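Fatty acid amide hydrolase (Candida albicans, PDB 6KVR) probably hydrolyses monocarboxylic acid amides, fatty acid amides among them, to the carboxylate and ammonium, as a member of the amidase signature family. Local coordinates at residues Met208-Ala213 with Ser475-Trp481; Phe224-Leu228 with Gln535-Pro540; Pro261-Ser265 with Thr467-Pro473; Asp349-Val353 with Thr385-Tyr389; Ser496-Gly500 with Ile562-Val568. One frame throughout, in Å; residues are numbered along the deposited sequence.

Contact 1: Met208-Ala213 with Ser475-Trp481; sequences MHLDSA and SEEVYNW
Trp481 lays one face of its indole under Leu210: Leu210 CG stands 3.8 Å from the centroid of the five-membered ring, 18° off its normal, a CH-pi contact reinforced by Leu210 CD1 at 3.6 Å from Trp481 CD1. The indole has chi1 m and chi2 near 4°. At its edge lies Met208, a selenomethionine folded m, m, m, whose SE sits 5.4 Å from the six-membered centroid in a Met-aromatic contact. Met208 O also approaches the edge, 3.2 Å from Trp481 CZ2. Both segments are irregular, Glu476 taking positive phi (64/23), and CA atoms pair Leu210 with Val478 (6.7 Å) and Asp211 with Glu476 (6.6 Å). Asp211, chi1 t, accepts a hydrogen bond at OD1 from Glu476 N (2.7 Å), while its OD2 bonds Ser229. One water joins Leu210 N (3.2 Å), Val478 O (2.8 Å) and Trp481 NE1 (3.0 Å); another joins Asp211 OD2 (2.9 Å), Ser212 OG (3.2 Å) and Ser475 OG (2.7 Å), which also hydrogen-bonds Lys221 NZ. This is loop-to-loop packing beside the predicted catalytic centre: the side chain of Leu210 is about 4 Å from that of Ser257, the probable acyl-ester nucleophile, and that of Met208 about 4 Å from that of Ile254, a predicted substrate-binding residue. Trp481 N-caps helix 482-490; helix 417-423 packs against Met208, His209 and Asp211, helix 522-529 against Tyr479 and Asn480.

Contact 2: Phe224-Leu228 with Gln535-Pro540; sequences FNLLL and QFVGAP
Two facing beta turns can be joined by a single well-placed amide, as Asn225 does here. With chi1 t and chi2 near -30°, its OD1 accepts from Leu227 N (3.0 Å), closing an Asx turn, while its ND2 donates to Val537 O (3.0 Å). The Asx turn lies within a type I turn, closed by Leu228 N to Asn225 O (3.0 Å). Opposite is a type II turn whose Ala539 N to Phe536 O bond is weak (3.4 Å); Gly538 holds phi 73°. CA atoms pair Phe224 with Ala539 (6.3 Å) and Leu228 with Phe536 (7.3 Å). Leu228, m then t, sends CD1 to Ala539 CB (3.7 Å) and CD2 to CD1 of Phe536 (3.7 Å), itself chi1 m. Leu227, t then p, brings CD2 to 3.5 Å from NE2 of Gln535, which is folded m, m. Phe224 CB, chi1 m, meets Pro540 CD at 4.0 Å. A water donates to Phe224 O (2.7 Å) and Val537 O (2.9 Å). Gln61 OE1 accepts from Asn225 ND2 and Val537 N, and Phe536 stacks on His474. Away from the predicted sites, this is a mixed junction: one carboxamide satisfies backbone groups of both turns and leucine fills the space alongside.

Contact 3: Pro261-Ser265 with Thr467-Pro473; sequences PAAYS and TYNNVAP
Part of short helix 259-265 meets a loop: Pro261 to Tyr264 are helical, with Ser265 N bonded to Pro261 O (2.9 Å), whereas 467-473 is irregular, running extended at Tyr468 (-170/158) and Asn470 (-163/174). Their backbones come closest at Tyr264 and Ala472, CA to CA 4.6 Å; Ala263 and Thr467 follow at 7.0 Å. Tyr264, chi1 m and chi2 near -2°, reaches into the loop. Over one face of its ring lie Pro473 CD, 3.7 Å from the centroid, and Ala472 CA, 4.1 Å from it, both CH-pi contacts; Tyr264 CB also touches Ala472 CB at 3.7 Å. The tip overhangs Tyr468, chi1 t, with Tyr264 OH 3.3 Å from Tyr468 CG over the ring face, and the two ring planes are inclined at 58°. That hydroxyl has no hydrogen-bonding partner in the model. A water linking Tyr264 O (2.8 Å) to Ala472 N (3.0 Å) ties the backbones, while Ala263 CB packs 3.8 Å from Thr467 OG1, which bonds Gly542 O. The contact illustrates aromatic-proline packing in the interior of an amidase fold: the helix starts just after predicted nucleophile Ser257, the loop leaves strand 462-466, and strands 494-499 and 540-546 contribute Ser496 and Gln544 to its flank at Thr467.

Contact 4: Asp349-Val353 with Thr385-Tyr389; sequences DDGLV and TKLAY
Two successive, overlapping Asx turns, the second extended into an Asx motif by Val353 N, shape the loop 349-353, which receives the first turn of helix 385-397. Asp349 OD1 accepts from Gly351 N (2.7 Å), and Asp350 OD1 accepts from both Leu352 N (3.0 Å) and Val353 N (3.1 Å). Gly351 sits at phi 83°, psi -3°, where a CB would clash with the preceding carbonyl. CA atoms pair Asp350 with Thr385 (6.7 Å) and Leu352 with Lys386 (6.9 Å). One hydrogen bond crosses: Thr385 OG1, chi1 p, donates to Asp350 O at 2.7 Å. Leu352, m then t, lies beside the helix, CD1 3.7 Å from Thr385 O and 3.9 Å from Tyr389 CB, with CD2 3.9 Å from Lys386 CA. Asp349 forms a salt bridge to Arg520. This packing joins the loop between strand 343-346 and helix 357-372 to helix 385-397; helix 482-490 adjoins both segments, its Ser482 bonding Asp350 OD2, and helix 434-457 packs on Thr385 and Ala388.

Contact 5: Ser496-Gly500 with Ile562-Val568; sequences SFQTG and IVDLLGV
Phe497 and Val568 bury more surface here than any other residues, with Leu566, just past helix 552-565, next. Phe497, chi1 p on strand 494-499, projects to the helix: its CE2 lies 3.9 Å from Ile562 CG2 and 4.0 Å from Leu566 CD1, which meets the ring at its edge, and its CD2 lies 4.2 Å from Val563 CG2. The chain then reverses through a Schellman motif: Gly567 takes phi 70°, Gly567 N bonds Asp564 O (3.1 Å) and Val568 N bonds Val563 O (3.0 Å). This returns Val568, chi1 t, to Gln498-Gly500, its CG2 3.4 Å from Thr499 O and 3.5 Å from Gln498 O. The closest CA pair is Gly500 and Val568, 5.3 Å; a CB on Gly500 would crowd Val568 CG2. Water bridges Thr499 O (3.0 Å) and Leu566 O (3.1 Å). With no direct hydrogen bond across, the chemistry implies joining by van der Waals packing, apolar round Phe497 and methyl-on-backbone at Val568, plus one water bridge.

Contacts 1 and 3 form the buried interior, sharing the loop after strand 462-466: Val478 packs on Tyr468 and Pro473, and Asn480 probably hydrogen-bonds Asn469. Aromatic faces dominate both, but contact 1 adds a carboxylate-to-backbone hydrogen bond, whereas contact 3 has water alone as its polar link. Contact 2 is partly buried and touches contact 3 through Phe536 and Pro540; it combines a carboxamide-to-backbone hydrogen bond with leucine packing. Contact 4 lies farthest from the chain centre, about 22 Å, only partly buried with exposed Lys386 at its margin, and depends on a hydroxyl-to-carbonyl hydrogen bond and a leucine. Contact 5, buried but away from the predicted sites, is largely apolar; its Gln498 reaches contact 3 at Ala263.

Contact 1: Met208-Ala213 with Ser475-Trp481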
# COMPACT_ATOMS: atom_id res chain seq x y z
N MSE A 208 15.84 16.73 -2.96
CA MSE A 208 14.66 17.25 -3.64
C MSE A 208 15.05 18.30 -4.68
O MSE A 208 14.50 19.40 -4.72
CB MSE A 208 13.68 17.84 -2.61
CG MSE A 208 13.12 16.82 -1.61
SE MSE A 208 11.94 15.57 -2.63
CE MSE A 208 10.35 16.78 -2.71
N HIS A 209 16.02 17.95 -5.52
CA HIS A 209 16.32 18.66 -6.75
C HIS A 209 16.28 17.68 -7.91
O HIS A 209 16.70 16.53 -7.79
CB HIS A 209 17.74 19.32 -6.80
CG HIS A 209 18.15 20.09 -5.59
ND1 HIS A 209 19.30 20.86 -5.57
CD2 HIS A 209 17.60 20.22 -4.36
CE1 HIS A 209 19.44 21.43 -4.39
NE2 HIS A 209 18.42 21.06 -3.63
N LEU A 210 15.85 18.16 -9.07
CA LEU A 210 16.18 17.44 -10.30
C LEU A 210 17.56 17.84 -10.82
O LEU A 210 17.77 18.05 -12.01
CB LEU A 210 15.10 17.67 -11.35
CG LEU A 210 13.71 17.09 -11.01
CD1 LEU A 210 12.79 17.07 -12.24
CD2 LEU A 210 13.79 15.70 -10.38
N ASP A 211 18.52 17.92 -9.90
CA ASP A 211 19.88 18.43 -10.08
C ASP A 211 20.71 17.92 -8.91
O ASP A 211 20.20 17.14 -8.08
CB ASP A 211 19.87 19.96 -10.16
CG ASP A 211 21.19 20.52 -10.66
OD1 ASP A 211 21.53 21.67 -10.27
OD2 ASP A 211 21.89 19.81 -11.43
N SER A 212 21.96 18.39 -8.77
CA SER A 212 22.92 17.74 -7.89
C SER A 212 23.59 18.60 -6.81
O SER A 212 24.33 18.04 -5.99
CB SER A 212 24.04 17.09 -8.73
OG SER A 212 24.43 17.93 -9.81
N ALA A 213 23.36 19.91 -6.77
CA ALA A 213 24.18 20.76 -5.89
C ALA A 213 24.14 20.27 -4.45
O ALA A 213 23.07 20.06 -3.88
CB ALA A 213 23.73 22.22 -5.95
N SER A 475 22.89 23.75 -14.72
CA SER A 475 22.98 23.49 -13.29
C SER A 475 22.22 24.55 -12.50
O SER A 475 22.27 25.74 -12.80
CB SER A 475 24.45 23.44 -12.85
OG SER A 475 25.10 22.37 -13.53
N GLU A 476 21.46 24.07 -11.50
CA GLU A 476 20.72 24.92 -10.56
C GLU A 476 19.64 25.74 -11.25
O GLU A 476 19.19 26.76 -10.71
CB GLU A 476 21.68 25.83 -9.78
CG GLU A 476 22.86 25.10 -9.11
CD GLU A 476 23.53 25.93 -8.00
OE1 GLU A 476 23.06 25.93 -6.83
OE2 GLU A 476 24.54 26.60 -8.31
N GLU A 477 19.16 25.30 -12.42
CA GLU A 477 18.17 26.04 -13.20
C GLU A 477 17.08 25.11 -13.71
O GLU A 477 16.70 25.13 -14.88
CB GLU A 477 18.85 26.79 -14.36
CG GLU A 477 19.57 28.07 -13.90
CD GLU A 477 20.08 28.92 -15.06
OE1 GLU A 477 19.26 29.61 -15.71
OE2 GLU A 477 21.31 28.93 -15.28
N VAL A 478 16.55 24.27 -12.82
CA VAL A 478 15.42 23.42 -13.17
C VAL A 478 14.40 23.50 -12.04
O VAL A 478 14.70 23.14 -10.89
CB VAL A 478 15.84 21.97 -13.48
CG1 VAL A 478 16.78 21.40 -12.40
CG2 VAL A 478 14.63 21.08 -13.68
N TYR A 479 13.19 23.96 -12.37
CA TYR A 479 12.18 24.40 -11.42
C TYR A 479 10.87 23.64 -11.50
O TYR A 479 10.20 23.47 -10.47
CB TYR A 479 11.88 25.89 -11.64
CG TYR A 479 13.12 26.76 -11.72
CD1 TYR A 479 13.75 27.21 -10.57
CD2 TYR A 479 13.65 27.13 -12.95
CE1 TYR A 479 14.88 28.00 -10.63
CE2 TYR A 479 14.78 27.92 -13.03
CZ TYR A 479 15.39 28.35 -11.87
OH TYR A 479 16.51 29.13 -11.96
N ASN A 480 10.47 23.18 -12.68
CA ASN A 480 9.18 22.54 -12.89
C ASN A 480 9.34 21.02 -12.98
O ASN A 480 9.98 20.52 -13.91
CB ASN A 480 8.51 23.06 -14.15
CG ASN A 480 7.34 22.22 -14.56
OD1 ASN A 480 6.47 21.93 -13.74
ND2 ASN A 480 7.32 21.77 -15.80
N TRP A 481 8.71 20.30 -12.05
CA TRP A 481 8.71 18.84 -12.05
C TRP A 481 7.42 18.22 -12.63
O TRP A 481 7.24 16.99 -12.53
CB TRP A 481 8.88 18.33 -10.62
CG TRP A 481 10.10 18.76 -9.88
CD1 TRP A 481 11.08 19.62 -10.29
CD2 TRP A 481 10.47 18.34 -8.55
NE1 TRP A 481 12.03 19.76 -9.31
CE2 TRP A 481 11.68 18.99 -8.23
CE3 TRP A 481 9.88 17.48 -7.61
CZ2 TRP A 481 12.34 18.79 -7.01
CZ3 TRP A 481 10.53 17.29 -6.39
CH2 TRP A 481 11.75 17.94 -6.11
O HOH W 1 14.64 21.10 -8.95
O HOH W 2 24.67 20.08 -12.20

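Contact 2: Phe224-Leu228 with Gln535-Pro540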
# COMPACT_ATOMS: atom_id res chain seq x y z
N PHE A 224 27.18 13.88 -21.84
CA PHE A 224 27.08 14.20 -23.26
C PHE A 224 27.27 15.68 -23.56
O PHE A 224 27.39 16.06 -24.73
CB PHE A 224 25.72 13.74 -23.81
CG PHE A 224 25.60 12.25 -23.94
CD1 PHE A 224 26.00 11.60 -25.10
CD2 PHE A 224 25.09 11.49 -22.89
CE1 PHE A 224 25.89 10.21 -25.22
CE2 PHE A 224 24.98 10.11 -22.99
CZ PHE A 224 25.38 9.47 -24.16
N ASN A 225 27.31 16.52 -22.53
CA ASN A 225 27.48 17.95 -22.64
C ASN A 225 27.78 18.45 -21.24
O ASN A 225 26.85 18.57 -20.43
CB ASN A 225 26.22 18.62 -23.22
CG ASN A 225 26.36 20.14 -23.37
OD1 ASN A 225 27.08 20.79 -22.62
ND2 ASN A 225 25.66 20.71 -24.35
N LEU A 226 29.05 18.71 -20.95
CA LEU A 226 29.48 19.00 -19.58
C LEU A 226 29.00 20.36 -19.08
O LEU A 226 29.17 20.64 -17.88
CB LEU A 226 30.99 18.92 -19.47
CG LEU A 226 31.62 17.53 -19.47
CD1 LEU A 226 33.15 17.62 -19.33
CD2 LEU A 226 31.04 16.66 -18.36
N LEU A 227 28.41 21.20 -19.92
CA LEU A 227 27.77 22.39 -19.35
C LEU A 227 26.48 22.02 -18.61
O LEU A 227 26.12 22.68 -17.62
CB LEU A 227 27.50 23.43 -20.44
CG LEU A 227 26.74 24.70 -20.02
CD1 LEU A 227 27.52 25.56 -19.03
CD2 LEU A 227 26.36 25.52 -21.24
N LEU A 228 25.80 20.95 -19.03
CA LEU A 228 24.48 20.65 -18.50
C LEU A 228 24.53 19.80 -17.24
O LEU A 228 25.51 19.10 -16.96
CB LEU A 228 23.62 19.93 -19.55
CG LEU A 228 23.70 20.62 -20.93
CD1 LEU A 228 22.90 19.84 -21.95
CD2 LEU A 228 23.23 22.10 -20.83
N GLN A 535 22.97 26.74 -26.32
CA GLN A 535 23.45 26.44 -24.98
C GLN A 535 23.01 25.06 -24.48
O GLN A 535 23.17 24.75 -23.29
CB GLN A 535 22.97 27.53 -24.01
CG GLN A 535 23.71 28.87 -24.12
CD GLN A 535 25.19 28.76 -23.76
OE1 GLN A 535 26.07 28.72 -24.63
NE2 GLN A 535 25.47 28.72 -22.46
N PHE A 536 22.46 24.23 -25.36
CA PHE A 536 22.02 22.89 -24.96
C PHE A 536 22.42 21.86 -26.01
O PHE A 536 21.72 20.86 -26.20
CB PHE A 536 20.49 22.84 -24.75
CG PHE A 536 20.00 23.61 -23.54
CD1 PHE A 536 19.99 23.03 -22.28
CD2 PHE A 536 19.53 24.91 -23.68
CE1 PHE A 536 19.54 23.73 -21.17
CE2 PHE A 536 19.07 25.63 -22.57
CZ PHE A 536 19.07 25.03 -21.31
N VAL A 537 23.57 22.07 -26.66
CA VAL A 537 23.90 21.35 -27.90
C VAL A 537 24.00 19.85 -27.67
O VAL A 537 24.76 19.37 -26.82
CB VAL A 537 25.23 21.87 -28.48
CG1 VAL A 537 25.56 21.11 -29.76
CG2 VAL A 537 25.19 23.39 -28.71
N GLY A 538 23.27 19.08 -28.49
CA GLY A 538 23.50 17.65 -28.57
C GLY A 538 23.01 16.85 -27.39
O GLY A 538 23.34 15.66 -27.29
N ALA A 539 22.23 17.47 -26.49
CA ALA A 539 21.70 16.77 -25.32
C ALA A 539 20.72 15.69 -25.73
O ALA A 539 19.84 15.93 -26.57
CB ALA A 539 21.01 17.76 -24.38
N PRO A 540 20.79 14.51 -25.12
CA PRO A 540 19.84 13.44 -25.47
C PRO A 540 18.42 13.80 -25.06
O PRO A 540 18.18 14.56 -24.12
CB PRO A 540 20.36 12.23 -24.68
CG PRO A 540 21.19 12.79 -23.59
CD PRO A 540 21.76 14.09 -24.09
O HOH W 3 27.04 17.63 -26.89

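Contact 3: Pro261-Ser265 with Thr467-Pro473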
# COMPACT_ATOMS: atom_id res chain seq x y z
N PRO A 261 17.20 11.98 -14.32
CA PRO A 261 18.63 11.76 -14.63
C PRO A 261 18.84 10.80 -15.79
O PRO A 261 19.74 11.02 -16.61
CB PRO A 261 19.20 11.19 -13.32
CG PRO A 261 18.18 11.48 -12.26
CD PRO A 261 16.87 11.60 -12.93
N ALA A 262 18.04 9.73 -15.87
CA ALA A 262 18.14 8.83 -17.01
C ALA A 262 17.92 9.59 -18.31
O ALA A 262 18.77 9.55 -19.22
CB ALA A 262 17.14 7.68 -16.87
N ALA A 263 16.81 10.31 -18.41
CA ALA A 263 16.49 11.03 -19.63
C ALA A 263 17.51 12.12 -19.93
O ALA A 263 17.90 12.31 -21.09
CB ALA A 263 15.08 11.63 -19.54
N TYR A 264 17.96 12.85 -18.90
CA TYR A 264 18.92 13.92 -19.10
C TYR A 264 20.25 13.37 -19.60
O TYR A 264 20.90 13.99 -20.45
CB TYR A 264 19.17 14.70 -17.80
CG TYR A 264 18.02 15.50 -17.21
CD1 TYR A 264 16.79 15.56 -17.84
CD2 TYR A 264 18.18 16.18 -16.01
CE1 TYR A 264 15.74 16.29 -17.29
CE2 TYR A 264 17.15 16.90 -15.44
CZ TYR A 264 15.92 16.95 -16.09
OH TYR A 264 14.88 17.67 -15.56
N SER A 265 20.68 12.23 -19.06
CA SER A 265 22.06 11.79 -19.17
C SER A 265 22.28 10.69 -20.20
O SER A 265 23.39 10.17 -20.29
CB SER A 265 22.57 11.30 -17.81
OG SER A 265 22.66 12.35 -16.87
N THR A 467 9.57 13.88 -20.41
CA THR A 467 10.10 13.71 -19.06
C THR A 467 10.27 15.02 -18.33
O THR A 467 10.31 15.03 -17.10
CB THR A 467 11.46 12.99 -19.10
OG1 THR A 467 11.35 11.83 -19.93
CG2 THR A 467 11.86 12.52 -17.69
N TYR A 468 10.34 16.12 -19.08
CA TYR A 468 10.71 17.44 -18.60
C TYR A 468 10.40 18.38 -19.77
O TYR A 468 10.28 17.92 -20.90
CB TYR A 468 12.20 17.46 -18.17
CG TYR A 468 12.77 18.82 -17.80
CD1 TYR A 468 12.15 19.61 -16.85
CD2 TYR A 468 13.93 19.32 -18.40
CE1 TYR A 468 12.64 20.85 -16.52
CE2 TYR A 468 14.45 20.57 -18.06
CZ TYR A 468 13.79 21.33 -17.11
OH TYR A 468 14.24 22.58 -16.73
N ASN A 469 10.21 19.67 -19.49
CA ASN A 469 9.87 20.60 -20.57
C ASN A 469 11.08 21.02 -21.39
O ASN A 469 11.03 22.03 -22.11
CB ASN A 469 9.18 21.84 -20.00
CG ASN A 469 9.93 22.42 -18.81
OD1 ASN A 469 9.58 22.17 -17.66
ND2 ASN A 469 11.01 23.13 -19.10
N ASN A 470 12.18 20.30 -21.27
CA ASN A 470 13.41 20.61 -21.98
C ASN A 470 14.28 19.37 -21.92
O ASN A 470 13.94 18.38 -21.26
CB ASN A 470 14.09 21.85 -21.37
CG ASN A 470 15.22 22.39 -22.23
OD1 ASN A 470 15.28 22.15 -23.44
ND2 ASN A 470 16.14 23.10 -21.61
N VAL A 471 15.40 19.41 -22.63
CA VAL A 471 16.47 18.45 -22.41
C VAL A 471 17.13 18.84 -21.09
O VAL A 471 16.63 19.74 -20.41
CB VAL A 471 17.49 18.45 -23.57
CG1 VAL A 471 16.85 17.87 -24.83
CG2 VAL A 471 17.93 19.85 -23.85
N ALA A 472 18.25 18.21 -20.75
CA ALA A 472 18.93 18.47 -19.48
C ALA A 472 19.07 19.97 -19.23
O ALA A 472 19.45 20.72 -20.14
CB ALA A 472 20.32 17.82 -19.47
N PRO A 473 18.77 20.44 -18.03
CA PRO A 473 18.85 21.88 -17.75
C PRO A 473 20.27 22.31 -17.41
O PRO A 473 21.17 21.50 -17.16
CB PRO A 473 17.93 22.03 -16.54
CG PRO A 473 18.18 20.77 -15.78
CD PRO A 473 18.35 19.67 -16.85
O HOH W 4 19.51 15.82 -22.11

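Contact 4: Asp349-Val353 with Thr385-Tyr389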
# COMPACT_ATOMS: atom_id res chain seq x y z
N ASP A 349 1.59 18.01 -24.27
CA ASP A 349 1.66 19.19 -23.41
C ASP A 349 0.80 18.88 -22.19
O ASP A 349 -0.39 18.58 -22.34
CB ASP A 349 1.17 20.43 -24.18
CG ASP A 349 1.29 21.74 -23.38
OD1 ASP A 349 0.72 21.88 -22.27
OD2 ASP A 349 1.99 22.65 -23.88
N ASP A 350 1.39 18.92 -21.00
CA ASP A 350 0.63 18.55 -19.81
C ASP A 350 -0.35 19.63 -19.37
O ASP A 350 -0.98 19.47 -18.32
CB ASP A 350 1.57 18.18 -18.66
CG ASP A 350 2.29 19.38 -18.06
OD1 ASP A 350 2.40 20.44 -18.73
OD2 ASP A 350 2.76 19.25 -16.91
N GLY A 351 -0.51 20.71 -20.14
CA GLY A 351 -1.42 21.77 -19.77
C GLY A 351 -0.85 22.77 -18.80
O GLY A 351 -1.54 23.75 -18.47
N LEU A 352 0.38 22.57 -18.32
CA LEU A 352 1.03 23.48 -17.38
C LEU A 352 2.22 24.20 -17.99
O LEU A 352 2.27 25.44 -17.95
CB LEU A 352 1.49 22.71 -16.13
CG LEU A 352 0.36 21.89 -15.49
CD1 LEU A 352 0.85 21.19 -14.26
CD2 LEU A 352 -0.83 22.80 -15.17
N VAL A 353 3.18 23.47 -18.55
CA VAL A 353 4.41 24.06 -19.07
C VAL A 353 4.68 23.48 -20.45
O VAL A 353 4.92 22.28 -20.60
CB VAL A 353 5.61 23.82 -18.13
CG1 VAL A 353 6.87 24.47 -18.69
CG2 VAL A 353 5.32 24.37 -16.71
N THR A 385 -4.25 18.09 -14.36
CA THR A 385 -2.82 18.15 -14.08
C THR A 385 -2.47 19.29 -13.12
O THR A 385 -1.54 19.17 -12.33
CB THR A 385 -2.01 18.29 -15.38
OG1 THR A 385 -2.50 19.39 -16.15
CG2 THR A 385 -2.09 17.00 -16.22
N LYS A 386 -3.22 20.39 -13.15
CA LYS A 386 -2.99 21.46 -12.19
C LYS A 386 -3.31 21.01 -10.77
O LYS A 386 -2.53 21.27 -9.84
CB LYS A 386 -3.81 22.69 -12.57
CG LYS A 386 -3.63 23.86 -11.60
CD LYS A 386 -4.25 25.13 -12.16
CE LYS A 386 -4.30 26.23 -11.10
NZ LYS A 386 -4.91 27.49 -11.63
N LEU A 387 -4.45 20.34 -10.57
CA LEU A 387 -4.74 19.81 -9.24
C LEU A 387 -3.68 18.78 -8.83
O LEU A 387 -3.25 18.76 -7.67
CB LEU A 387 -6.14 19.20 -9.21
CG LEU A 387 -6.64 18.67 -7.87
CD1 LEU A 387 -6.76 19.80 -6.85
CD2 LEU A 387 -7.98 17.94 -8.06
N ALA A 388 -3.27 17.91 -9.76
CA ALA A 388 -2.26 16.91 -9.42
C ALA A 388 -0.96 17.57 -9.00
O ALA A 388 -0.36 17.19 -7.98
CB ALA A 388 -2.03 15.96 -10.59
N TYR A 389 -0.53 18.60 -9.73
CA TYR A 389 0.72 19.28 -9.42
C TYR A 389 0.67 19.95 -8.06
O TYR A 389 1.58 19.79 -7.24
CB TYR A 389 1.04 20.31 -10.51
CG TYR A 389 2.30 21.10 -10.25
CD1 TYR A 389 3.55 20.58 -10.58
CD2 TYR A 389 2.25 22.38 -9.68
CE1 TYR A 389 4.72 21.31 -10.36
CE2 TYR A 389 3.42 23.12 -9.45
CZ TYR A 389 4.65 22.58 -9.79
OH TYR A 389 5.82 23.30 -9.56

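Contact 5: Ser496-Gly500 with Ile562-Val568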
# COMPACT_ATOMS: atom_id res chain seq x y z
N SER A 496 11.53 5.59 -18.27
CA SER A 496 12.21 6.66 -18.98
C SER A 496 13.20 6.01 -19.95
O SER A 496 14.08 5.26 -19.53
CB SER A 496 12.92 7.60 -18.01
OG SER A 496 13.55 8.67 -18.69
N PHE A 497 13.03 6.28 -21.25
CA PHE A 497 13.82 5.60 -22.28
C PHE A 497 14.38 6.59 -23.30
O PHE A 497 13.69 7.54 -23.69
CB PHE A 497 12.97 4.52 -23.00
CG PHE A 497 11.91 5.07 -23.94
CD1 PHE A 497 10.64 5.39 -23.47
CD2 PHE A 497 12.18 5.25 -25.29
CE1 PHE A 497 9.66 5.88 -24.33
CE2 PHE A 497 11.22 5.75 -26.15
CZ PHE A 497 9.96 6.06 -25.68
N GLN A 498 15.63 6.36 -23.73
CA GLN A 498 16.23 7.18 -24.79
C GLN A 498 15.53 6.94 -26.13
O GLN A 498 15.22 5.80 -26.49
CB GLN A 498 17.72 6.87 -24.93
CG GLN A 498 18.56 7.43 -23.82
CD GLN A 498 18.31 8.91 -23.59
OE1 GLN A 498 18.27 9.70 -24.54
NE2 GLN A 498 18.14 9.30 -22.33
N THR A 499 15.30 8.02 -26.86
CA THR A 499 14.70 7.94 -28.19
C THR A 499 15.72 7.74 -29.30
O THR A 499 15.33 7.38 -30.42
CB THR A 499 13.89 9.20 -28.49
OG1 THR A 499 14.77 10.32 -28.55
CG2 THR A 499 12.87 9.44 -27.41
N GLY A 500 17.01 7.94 -29.03
CA GLY A 500 18.02 7.99 -30.08
C GLY A 500 18.14 9.33 -30.76
O GLY A 500 18.94 9.47 -31.70
N ILE A 562 9.71 -0.85 -28.33
CA ILE A 562 9.80 0.52 -28.84
C ILE A 562 11.26 0.90 -29.11
O ILE A 562 11.57 1.53 -30.12
CB ILE A 562 9.13 1.50 -27.87
CG1 ILE A 562 7.61 1.30 -27.86
CG2 ILE A 562 9.47 2.93 -28.23
CD1 ILE A 562 6.86 2.33 -27.04
N VAL A 563 12.16 0.53 -28.20
CA VAL A 563 13.57 0.83 -28.37
C VAL A 563 14.13 0.08 -29.58
O VAL A 563 15.03 0.58 -30.28
CB VAL A 563 14.34 0.49 -27.08
CG1 VAL A 563 15.82 0.34 -27.34
CG2 VAL A 563 14.07 1.55 -26.00
N ASP A 564 13.59 -1.11 -29.86
CA ASP A 564 14.02 -1.84 -31.05
C ASP A 564 13.43 -1.22 -32.31
O ASP A 564 14.14 -1.04 -33.30
CB ASP A 564 13.64 -3.31 -30.92
CG ASP A 564 14.54 -4.06 -29.94
OD1 ASP A 564 15.47 -3.43 -29.39
OD2 ASP A 564 14.31 -5.27 -29.71
N LEU A 565 12.16 -0.83 -32.28
CA LEU A 565 11.58 -0.08 -33.39
C LEU A 565 12.40 1.16 -33.72
O LEU A 565 12.57 1.50 -34.89
CB LEU A 565 10.15 0.31 -33.06
CG LEU A 565 9.56 1.33 -34.04
CD1 LEU A 565 9.13 0.64 -35.35
CD2 LEU A 565 8.44 2.15 -33.42
N LEU A 566 12.93 1.84 -32.70
CA LEU A 566 13.65 3.09 -32.90
C LEU A 566 15.13 2.91 -33.19
O LEU A 566 15.82 3.90 -33.44
CB LEU A 566 13.50 4.00 -31.67
CG LEU A 566 12.11 4.59 -31.41
CD1 LEU A 566 12.03 5.25 -30.04
CD2 LEU A 566 11.76 5.57 -32.50
N GLY A 567 15.64 1.69 -33.13
CA GLY A 567 17.05 1.46 -33.38
C GLY A 567 17.98 1.99 -32.30
O GLY A 567 19.14 2.30 -32.59
N VAL A 568 17.51 2.09 -31.06
CA VAL A 568 18.33 2.66 -29.99
C VAL A 568 19.31 1.60 -29.48
O VAL A 568 18.90 0.56 -28.96
CB VAL A 568 17.45 3.20 -28.85
CG1 VAL A 568 18.32 3.66 -27.69
CG2 VAL A 568 16.56 4.34 -29.36
O HOH W 5 15.71 6.95 -33.32